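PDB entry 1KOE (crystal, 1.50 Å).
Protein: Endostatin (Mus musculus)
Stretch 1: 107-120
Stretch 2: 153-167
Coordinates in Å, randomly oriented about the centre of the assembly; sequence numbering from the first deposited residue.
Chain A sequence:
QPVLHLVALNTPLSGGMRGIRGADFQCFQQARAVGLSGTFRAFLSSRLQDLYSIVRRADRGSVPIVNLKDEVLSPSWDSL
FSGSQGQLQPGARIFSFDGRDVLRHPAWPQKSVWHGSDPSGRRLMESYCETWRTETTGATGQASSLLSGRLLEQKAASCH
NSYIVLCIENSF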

ATOM      1  N   ALA A 107     -15.292   1.301   8.644  1.00 15.25           N
ATOM      2  CA  ALA A 107     -15.232   0.148   7.738  1.00 13.10           C
ATOM      3  C   ALA A 107     -13.871  -0.540   7.797  1.00 12.10           C
ATOM      4  O   ALA A 107     -13.723  -1.675   7.349  1.00 16.31           O
ATOM      5  CB  ALA A 107     -15.567   0.556   6.311  1.00 14.32           C
ATOM      6  N   TRP A 108     -12.873   0.173   8.306  1.00 11.10           N
ATOM      7  CA  TRP A 108     -11.527  -0.379   8.495  1.00 12.47           C
ATOM      8  C   TRP A 108     -11.301  -0.361  10.017  1.00 14.31           C
ATOM      9  O   TRP A 108     -10.817   0.626  10.575  1.00 16.32           O
ATOM     10  CB  TRP A 108     -10.474   0.486   7.799  1.00 11.95           C
ATOM     11  CG  TRP A 108     -10.561   0.467   6.294  1.00 11.69           C
ATOM     12  CD1 TRP A 108      -9.903  -0.378   5.446  1.00 12.75           C
ATOM     13  CD2 TRP A 108     -11.333   1.353   5.463  1.00 11.65           C
ATOM     14  NE1 TRP A 108     -10.220  -0.073   4.143  1.00 15.29           N
ATOM     15  CE2 TRP A 108     -11.093   0.979   4.123  1.00 11.33           C
ATOM     16  CE3 TRP A 108     -12.196   2.424   5.724  1.00 11.70           C
ATOM     17  CZ2 TRP A 108     -11.686   1.634   3.046  1.00 10.78           C
ATOM     18  CZ3 TRP A 108     -12.790   3.082   4.652  1.00 13.94           C
ATOM     19  CH2 TRP A 108     -12.529   2.680   3.326  1.00 14.46           C
ATOM     20  N   PRO A 109     -11.699  -1.439  10.709  1.00 15.74           N
ATOM     21  CA  PRO A 109     -11.544  -1.529  12.161  1.00 18.56           C
ATOM     22  C   PRO A 109     -10.106  -1.466  12.660  1.00 18.21           C
ATOM     23  O   PRO A 109      -9.860  -1.031  13.784  1.00 21.01           O
ATOM     24  CB  PRO A 109     -12.207  -2.865  12.488  1.00 19.24           C
ATOM     25  CG  PRO A 109     -11.993  -3.661  11.249  1.00 27.60           C
ATOM     26  CD  PRO A 109     -12.321  -2.666  10.181  1.00 18.39           C
ATOM     27  N   GLN A 110      -9.157  -1.915  11.844  1.00 15.33           N
ATOM     28  CA  GLN A 110      -7.756  -1.875  12.238  1.00 15.65           C
ATOM     29  C   GLN A 110      -6.984  -0.980  11.279  1.00 14.94           C
ATOM     30  O   GLN A 110      -6.987  -1.184  10.064  1.00 15.97           O
ATOM     31  CB  GLN A 110      -7.190  -3.286  12.301  1.00 21.68           C
ATOM     32  CG  GLN A 110      -7.964  -4.140  13.292  1.00 29.04           C
ATOM     33  CD  GLN A 110      -7.137  -5.241  13.866  1.00 41.63           C
ATOM     34  OE1 GLN A 110      -6.444  -5.044  14.905  1.00 54.44           O
ATOM     35  NE2 GLN A 110      -7.202  -6.419  13.255  1.00 38.76           N
ATOM     36  N   LYS A 111      -6.341   0.030  11.842  1.00 12.37           N
ATOM     37  CA  LYS A 111      -5.626   1.017  11.055  1.00 10.26           C
ATOM     38  C   LYS A 111      -4.192   0.661  10.670  1.00 11.42           C
ATOM     39  O   LYS A 111      -3.292   1.511  10.735  1.00 14.70           O
ATOM     40  CB  LYS A 111      -5.699   2.377  11.744  1.00  8.88           C
ATOM     41  CG  LYS A 111      -7.096   2.738  12.225  1.00 10.72           C
ATOM     42  CD  LYS A 111      -8.121   2.780  11.098  1.00 11.39           C
ATOM     43  CE  LYS A 111      -9.458   3.211  11.674  1.00 12.62           C
ATOM     44  NZ  LYS A 111     -10.545   3.226  10.665  1.00 13.55           N
ATOM     45  N   SER A 112      -3.993  -0.594  10.267  1.00  9.53           N
ATOM     46  CA  SER A 112      -2.691  -1.062   9.823  1.00  9.68           C
ATOM     47  C   SER A 112      -2.785  -1.344   8.322  1.00  8.86           C
ATOM     48  O   SER A 112      -3.871  -1.583   7.797  1.00  8.31           O
ATOM     49  CB  SER A 112      -2.255  -2.312  10.595  1.00 12.41           C
ATOM     50  OG  SER A 112      -1.902  -1.969  11.932  1.00 14.83           O
ATOM     51  N   VAL A 113      -1.643  -1.298   7.656  1.00  9.03           N
ATOM     52  CA  VAL A 113      -1.548  -1.509   6.216  1.00 10.67           C
ATOM     53  C   VAL A 113      -0.590  -2.655   5.915  1.00 10.06           C
ATOM     54  O   VAL A 113       0.505  -2.720   6.492  1.00  8.85           O
ATOM     55  CB  VAL A 113      -0.987  -0.236   5.528  1.00 13.24           C
ATOM     56  CG1 VAL A 113      -0.842  -0.460   4.031  1.00 16.31           C
ATOM     57  CG2 VAL A 113      -1.893   0.957   5.802  1.00 17.56           C
ATOM     58  N   TRP A 114      -1.011  -3.567   5.042  1.00  8.27           N
ATOM     59  CA  TRP A 114      -0.158  -4.692   4.631  1.00  7.25           C
ATOM     60  C   TRP A 114       0.907  -4.184   3.666  1.00  7.43           C
ATOM     61  O   TRP A 114       0.631  -3.322   2.834  1.00  8.02           O
ATOM     62  CB  TRP A 114      -0.966  -5.750   3.846  1.00  5.81           C
ATOM     63  CG  TRP A 114      -1.893  -6.617   4.639  1.00  8.44           C
ATOM     64  CD1 TRP A 114      -3.239  -6.777   4.443  1.00  7.73           C
ATOM     65  CD2 TRP A 114      -1.535  -7.497   5.722  1.00  7.01           C
ATOM     66  NE1 TRP A 114      -3.738  -7.709   5.332  1.00  9.29           N
ATOM     67  CE2 TRP A 114      -2.714  -8.165   6.123  1.00  8.05           C
ATOM     68  CE3 TRP A 114      -0.331  -7.775   6.392  1.00 11.41           C
ATOM     69  CZ2 TRP A 114      -2.728  -9.105   7.175  1.00 10.00           C
ATOM     70  CZ3 TRP A 114      -0.348  -8.722   7.462  1.00 11.74           C
ATOM     71  CH2 TRP A 114      -1.540  -9.364   7.824  1.00  8.88           C
ATOM     72  N   HIS A 115       2.127  -4.696   3.778  1.00  6.15           N
ATOM     73  CA  HIS A 115       3.153  -4.331   2.802  1.00  6.31           C
ATOM     74  C   HIS A 115       4.152  -5.454   2.461  1.00  7.71           C
ATOM     75  O   HIS A 115       4.701  -5.467   1.365  1.00  8.53           O
ATOM     76  CB  HIS A 115       3.866  -3.005   3.131  1.00  8.14           C
ATOM     77  CG  HIS A 115       4.570  -2.991   4.457  1.00  7.73           C
ATOM     78  ND1 HIS A 115       5.744  -3.684   4.684  1.00  8.85           N
ATOM     79  CD2 HIS A 115       4.284  -2.347   5.613  1.00  9.83           C
ATOM     80  CE1 HIS A 115       6.148  -3.467   5.930  1.00  8.72           C
ATOM     81  NE2 HIS A 115       5.277  -2.661   6.511  1.00  9.06           N
ATOM     82  N   GLY A 116       4.403  -6.369   3.403  1.00  8.03           N
ATOM     83  CA  GLY A 116       5.333  -7.473   3.171  1.00  7.38           C
ATOM     84  C   GLY A 116       6.745  -7.076   2.772  1.00  8.73           C
ATOM     85  O   GLY A 116       7.441  -7.881   2.150  1.00 10.24           O
ATOM     86  N   SER A 117       7.212  -5.904   3.221  1.00  7.94           N
ATOM     87  CA  SER A 117       8.533  -5.383   2.836  1.00  9.32           C
ATOM     88  C   SER A 117       9.396  -4.837   3.962  1.00  9.44           C
ATOM     89  O   SER A 117       8.872  -4.457   5.006  1.00  9.05           O
ATOM     90  CB  SER A 117       8.361  -4.221   1.850  1.00  8.58           C
ATOM     91  OG  SER A 117       7.400  -4.524   0.855  1.00  9.45           O
ATOM     92  N   ASP A 118      10.705  -4.762   3.715  1.00  9.69           N
ATOM     93  CA  ASP A 118      11.610  -4.165   4.683  1.00 10.56           C
ATOM     94  C   ASP A 118      11.566  -2.642   4.447  1.00 12.19           C
ATOM     95  O   ASP A 118      10.859  -2.177   3.546  1.00  8.72           O
ATOM     96  CB  ASP A 118      13.025  -4.770   4.647  1.00 11.81           C
ATOM     97  CG  ASP A 118      13.820  -4.431   3.401  1.00 16.63           C
ATOM     98  OD1 ASP A 118      13.513  -3.504   2.636  1.00 13.43           O
ATOM     99  OD2 ASP A 118      14.824  -5.117   3.190  1.00 20.81           O
ATOM    100  N   PRO A 119      12.308  -1.845   5.253  1.00 12.50           N
ATOM    101  CA  PRO A 119      12.268  -0.385   5.056  1.00 13.68           C
ATOM    102  C   PRO A 119      12.732   0.162   3.723  1.00 14.48           C
ATOM    103  O   PRO A 119      12.413   1.306   3.377  1.00 16.99           O
ATOM    104  CB  PRO A 119      13.118   0.134   6.215  1.00 16.35           C
ATOM    105  CG  PRO A 119      12.943  -0.937   7.270  1.00 18.75           C
ATOM    106  CD  PRO A 119      13.071  -2.194   6.458  1.00 13.84           C
ATOM    107  N   SER A 120      13.511  -0.624   2.983  1.00 12.81           N
ATOM    108  CA  SER A 120      13.978  -0.179   1.676  1.00 13.26           C
ATOM    109  C   SER A 120      13.052  -0.664   0.546  1.00 11.91           C
ATOM    110  O   SER A 120      13.340  -0.466  -0.632  1.00 13.55           O
ATOM    111  CB  SER A 120      15.414  -0.655   1.435  1.00 18.73           C
ATOM    112  OG  SER A 120      15.488  -2.069   1.399  1.00 28.07           O
ATOM    113  N   GLU A 153       6.501   0.602   8.703  1.00 11.86           N
ATOM    114  CA  GLU A 153       6.891   0.154  10.028  1.00 13.35           C
ATOM    115  C   GLU A 153       7.103  -1.361   9.887  1.00 14.01           C
ATOM    116  O   GLU A 153       6.493  -2.015   9.029  1.00 14.47           O
ATOM    117  CB  GLU A 153       5.749   0.468  10.991  1.00 17.02           C
ATOM    118  CG  GLU A 153       5.981   0.141  12.442  1.00 40.20           C
ATOM    119  CD  GLU A 153       4.850   0.651  13.326  1.00 49.50           C
ATOM    120  OE1 GLU A 153       3.765   0.974  12.805  1.00 39.91           O
ATOM    121  OE2 GLU A 153       5.032   0.724  14.560  1.00 62.69           O
ATOM    122  N   GLN A 154       7.968  -1.925  10.707  1.00 13.28           N
ATOM    123  CA  GLN A 154       8.273  -3.347  10.608  1.00 13.39           C
ATOM    124  C   GLN A 154       7.595  -4.254  11.623  1.00 15.73           C
ATOM    125  O   GLN A 154       8.244  -4.750  12.550  1.00 21.34           O
ATOM    126  CB  GLN A 154       9.783  -3.513  10.655  1.00 12.23           C
ATOM    127  CG  GLN A 154      10.446  -2.783   9.504  1.00 13.53           C
ATOM    128  CD  GLN A 154      10.118  -3.431   8.190  1.00 12.24           C
ATOM    129  OE1 GLN A 154      10.416  -4.596   7.998  1.00 13.87           O
ATOM    130  NE2 GLN A 154       9.470  -2.699   7.297  1.00 10.73           N
ATOM    131  N   LYS A 155       6.287  -4.443  11.463  1.00 13.25           N
ATOM    132  CA  LYS A 155       5.512  -5.298  12.343  1.00 13.64           C
ATOM    133  C   LYS A 155       5.119  -6.596  11.647  1.00 16.34           C
ATOM    134  O   LYS A 155       4.545  -6.572  10.562  1.00 16.97           O
ATOM    135  CB  LYS A 155       4.231  -4.592  12.794  1.00 15.76           C
ATOM    136  N   ALA A 156       5.432  -7.733  12.266  1.00 15.29           N
ATOM    137  CA  ALA A 156       5.049  -9.030  11.714  1.00 15.09           C
ATOM    138  C   ALA A 156       3.672  -9.298  12.315  1.00 18.98           C
ATOM    139  O   ALA A 156       3.555  -9.467  13.541  1.00 22.49           O
ATOM    140  CB  ALA A 156       6.020 -10.090  12.150  1.00 17.19           C
ATOM    141  N   ALA A 157       2.629  -9.237  11.485  1.00 15.43           N
ATOM    142  CA  ALA A 157       1.249  -9.441  11.947  1.00 13.78           C
ATOM    143  C   ALA A 157       0.641 -10.741  11.425  1.00 12.39           C
ATOM    144  O   ALA A 157       0.968 -11.184  10.324  1.00 11.83           O
ATOM    145  CB  ALA A 157       0.368  -8.250  11.514  1.00 10.17           C
ATOM    146  N   SER A 158      -0.225 -11.363  12.219  1.00  9.52           N
ATOM    147  CA  SER A 158      -0.887 -12.588  11.785  1.00 10.89           C
ATOM    148  C   SER A 158      -1.671 -12.288  10.506  1.00  9.64           C
ATOM    149  O   SER A 158      -2.416 -11.297  10.434  1.00  9.24           O
ATOM    150  CB  SER A 158      -1.870 -13.081  12.850  1.00 10.02           C
ATOM    151  OG  SER A 158      -2.735 -14.090  12.360  1.00 10.54           O
ATOM    152  N   CYS A 159      -1.569 -13.206   9.555  1.00  8.90           N
ATOM    153  CA  CYS A 159      -2.241 -13.081   8.273  1.00 10.24           C
ATOM    154  C   CYS A 159      -3.750 -13.121   8.363  1.00  9.59           C
ATOM    155  O   CYS A 159      -4.450 -12.796   7.398  1.00  9.50           O
ATOM    156  CB  CYS A 159      -1.730 -14.154   7.323  1.00  8.51           C
ATOM    157  SG  CYS A 159       0.040 -13.937   6.981  1.00 10.52           S
ATOM    158  N   HIS A 160      -4.264 -13.533   9.513  1.00  8.62           N
ATOM    159  CA  HIS A 160      -5.695 -13.596   9.694  1.00  9.50           C
ATOM    160  C   HIS A 160      -6.342 -12.198   9.917  1.00  9.12           C
ATOM    161  O   HIS A 160      -7.569 -12.052   9.885  1.00 11.63           O
ATOM    162  CB  HIS A 160      -6.037 -14.559  10.829  1.00  9.64           C
ATOM    163  CG  HIS A 160      -7.482 -14.923  10.871  1.00  9.70           C
ATOM    164  ND1 HIS A 160      -8.372 -14.323  11.730  1.00 14.69           N
ATOM    165  CD2 HIS A 160      -8.193 -15.799  10.131  1.00 15.57           C
ATOM    166  CE1 HIS A 160      -9.581 -14.816  11.519  1.00 19.73           C
ATOM    167  NE2 HIS A 160      -9.497 -15.715  10.553  1.00 23.00           N
ATOM    168  N   ASN A 161      -5.513 -11.188  10.172  1.00  8.35           N
ATOM    169  CA  ASN A 161      -6.001  -9.823  10.351  1.00  8.97           C
ATOM    170  C   ASN A 161      -6.501  -9.237   9.016  1.00 10.39           C
ATOM    171  O   ASN A 161      -5.939  -9.527   7.952  1.00 11.28           O
ATOM    172  CB  ASN A 161      -4.863  -8.927  10.858  1.00  8.79           C
ATOM    173  CG  ASN A 161      -4.595  -9.099  12.345  1.00  8.51           C
ATOM    174  OD1 ASN A 161      -5.387  -8.680  13.176  1.00 11.82           O
ATOM    175  ND2 ASN A 161      -3.468  -9.694  12.673  1.00 11.49           N
ATOM    176  N   SER A 162      -7.524  -8.389   9.097  1.00 10.29           N
ATOM    177  CA  SER A 162      -8.089  -7.700   7.930  1.00 10.47           C
ATOM    178  C   SER A 162      -7.588  -6.265   8.029  1.00 10.29           C
ATOM    179  O   SER A 162      -8.056  -5.499   8.875  1.00 11.16           O
ATOM    180  CB  SER A 162      -9.627  -7.736   7.935  1.00 14.97           C
ATOM    181  OG  SER A 162     -10.107  -9.012   7.538  1.00 28.18           O
ATOM    182  N   TYR A 163      -6.606  -5.939   7.186  1.00  9.29           N
ATOM    183  CA  TYR A 163      -5.946  -4.639   7.164  1.00  8.49           C
ATOM    184  C   TYR A 163      -6.193  -3.877   5.848  1.00  9.73           C
ATOM    185  O   TYR A 163      -6.738  -4.412   4.877  1.00  8.08           O
ATOM    186  CB  TYR A 163      -4.423  -4.848   7.323  1.00  7.10           C
ATOM    187  CG  TYR A 163      -3.930  -5.222   8.715  1.00  7.59           C
ATOM    188  CD1 TYR A 163      -4.732  -5.034   9.849  1.00 10.11           C
ATOM    189  CD2 TYR A 163      -2.645  -5.721   8.891  1.00  8.62           C
ATOM    190  CE1 TYR A 163      -4.249  -5.316  11.137  1.00  9.19           C
ATOM    191  CE2 TYR A 163      -2.157  -6.006  10.154  1.00 11.31           C
ATOM    192  CZ  TYR A 163      -2.963  -5.803  11.272  1.00 12.94           C
ATOM    193  OH  TYR A 163      -2.465  -6.101  12.516  1.00 16.38           O
ATOM    194  N   ILE A 164      -5.783  -2.619   5.863  1.00  7.28           N
ATOM    195  CA  ILE A 164      -5.874  -1.734   4.723  1.00  7.35           C
ATOM    196  C   ILE A 164      -4.865  -2.199   3.667  1.00  7.08           C
ATOM    197  O   ILE A 164      -3.759  -2.641   3.991  1.00  7.60           O
ATOM    198  CB  ILE A 164      -5.471  -0.293   5.134  1.00  7.56           C
ATOM    199  CG1 ILE A 164      -6.422   0.223   6.220  1.00 10.75           C
ATOM    200  CG2 ILE A 164      -5.452   0.646   3.909  1.00  9.38           C
ATOM    201  CD1 ILE A 164      -5.873   1.408   6.992  1.00 11.79           C
ATOM    202  N   VAL A 165      -5.272  -2.126   2.407  1.00  6.56           N
ATOM    203  CA  VAL A 165      -4.385  -2.453   1.309  1.00  6.59           C
ATOM    204  C   VAL A 165      -4.394  -1.231   0.406  1.00  7.34           C
ATOM    205  O   VAL A 165      -5.480  -0.707   0.071  1.00  9.31           O
ATOM    206  CB  VAL A 165      -4.860  -3.696   0.527  1.00  7.08           C
ATOM    207  CG1 VAL A 165      -3.959  -3.911  -0.685  1.00  9.28           C
ATOM    208  CG2 VAL A 165      -4.829  -4.937   1.450  1.00  8.65           C
ATOM    209  N   LEU A 166      -3.198  -0.765   0.041  1.00  5.98           N
ATOM    210  CA  LEU A 166      -3.055   0.398  -0.836  1.00  6.62           C
ATOM    211  C   LEU A 166      -2.707   0.012  -2.282  1.00  6.94           C
ATOM    212  O   LEU A 166      -2.158  -1.073  -2.547  1.00  7.50           O
ATOM    213  CB  LEU A 166      -1.958   1.331  -0.297  1.00  5.91           C
ATOM    214  CG  LEU A 166      -2.132   1.805   1.152  1.00  5.79           C
ATOM    215  CD1 LEU A 166      -0.938   2.666   1.548  1.00  9.29           C
ATOM    216  CD2 LEU A 166      -3.437   2.566   1.306  1.00  8.55           C
ATOM    217  N   CYS A 167      -3.018   0.923  -3.202  1.00  5.58           N
ATOM    218  CA  CYS A 167      -2.725   0.769  -4.626  1.00  6.15           C
ATOM    219  C   CYS A 167      -1.958   2.024  -5.021  1.00  7.15           C
ATOM    220  O   CYS A 167      -2.321   3.139  -4.614  1.00  8.17           O
ATOM    221  CB  CYS A 167      -4.005   0.716  -5.466  1.00  7.42           C
ATOM    222  SG  CYS A 167      -5.183  -0.576  -4.996  1.00  7.96           S
TER
HETATM  223  O   HOH W   1      -8.313  -1.364   2.147  1.00  8.09           O
HETATM  224  O   HOH W   2      -9.042  -2.632   8.847  1.00 14.12           O
HETATM  225  O   HOH W   3      -3.619  -7.062  15.300  1.00 42.18           O
HETATM  226  O   HOH W   4      -3.679  -4.257  14.462  1.00 42.81           O
HETATM  227  O   HOH W   5      -8.475  -8.270  11.807  1.00 60.80           O
HETATM  228  O   HOH W   6      -0.829  -2.238   0.814  1.00 10.17           O

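What holds the two backbones together? A single beta bridge pairs Val 113 with Ile 164, whose CA atoms lie 4.6 Å apart. Ile 164 uses both of its backbone polar groups: its N donates to Ser 112 O at 2.9 Å, and its O accepts from Trp 114 N at 3.1 Å. Val 113, between those two partners, adds a CA-H...O contact, its CA lying 3.3 Å from Ile 164 O. Beyond the bridge, water takes over the backbone linkage: water 6 donates to Trp 114 O and accepts from Leu 166 N, while water 2 accepts from Gln 110 N and donates to Ser 162 O.

Which side chains add direct hydrogen bonds? His 115 and Gln 154 reach across in opposite directions, each to a backbone carbonyl. His 115 NE2 donates to Glu 153 O at 2.9 Å, the acceptor lying near the plane of the imidazole, as an in-plane N-H requires. The other ring nitrogen, ND1, accepts from Ser 117 N at 3.0 Å, so both ring nitrogens are engaged, which is consistent with this one orientation of the ring. Gln 154 NE2 donates to Ser 117 O at 2.9 Å. In a third bond, Gln 110 NE2 meets Asn 161 OD1 at 2.9 Å; Asn 161 ND2 in turn donates to Ser 158 O at 2.9 Å, tying this contact to the type I turn from Ser 158 to Asn 161. Water 4 links Gln 110 OE1 to Tyr 163 OH.

How do the aromatic residues pack? Each CB sits over the face of the next ring: Ser 112 CB lies 3.5 Å from the centroid of the Tyr 163 ring, almost on the ring normal, and Tyr 163 CB lies over a face of Trp 114, 3.7 Å from the centroid of its five-membered ring. The two aromatic rings themselves meet obliquely, their planes at 48°. Trp 114 loses more area to the other stretch than any other residue here, 161 Å²; at the edge of its indole lie the carbonyl oxygens of Ala 157, Ser 158 and Asn 161, with Asn 161 O 3.3 Å from Trp 114 CZ2.

What fills the space around the bridge? Apolar side chains do, mostly aliphatic, with the indole of Trp 108 among them. Ile 164 points toward stretch 1 and places CG1 3.6 Å from Trp 108 CD1, while Val 113 CG2 approaches Ile 164 CB at 3.8 Å. Val 113 CG1 also reaches Leu 166 CG at 3.9 Å, extending the apolar packing beyond the bridged pair.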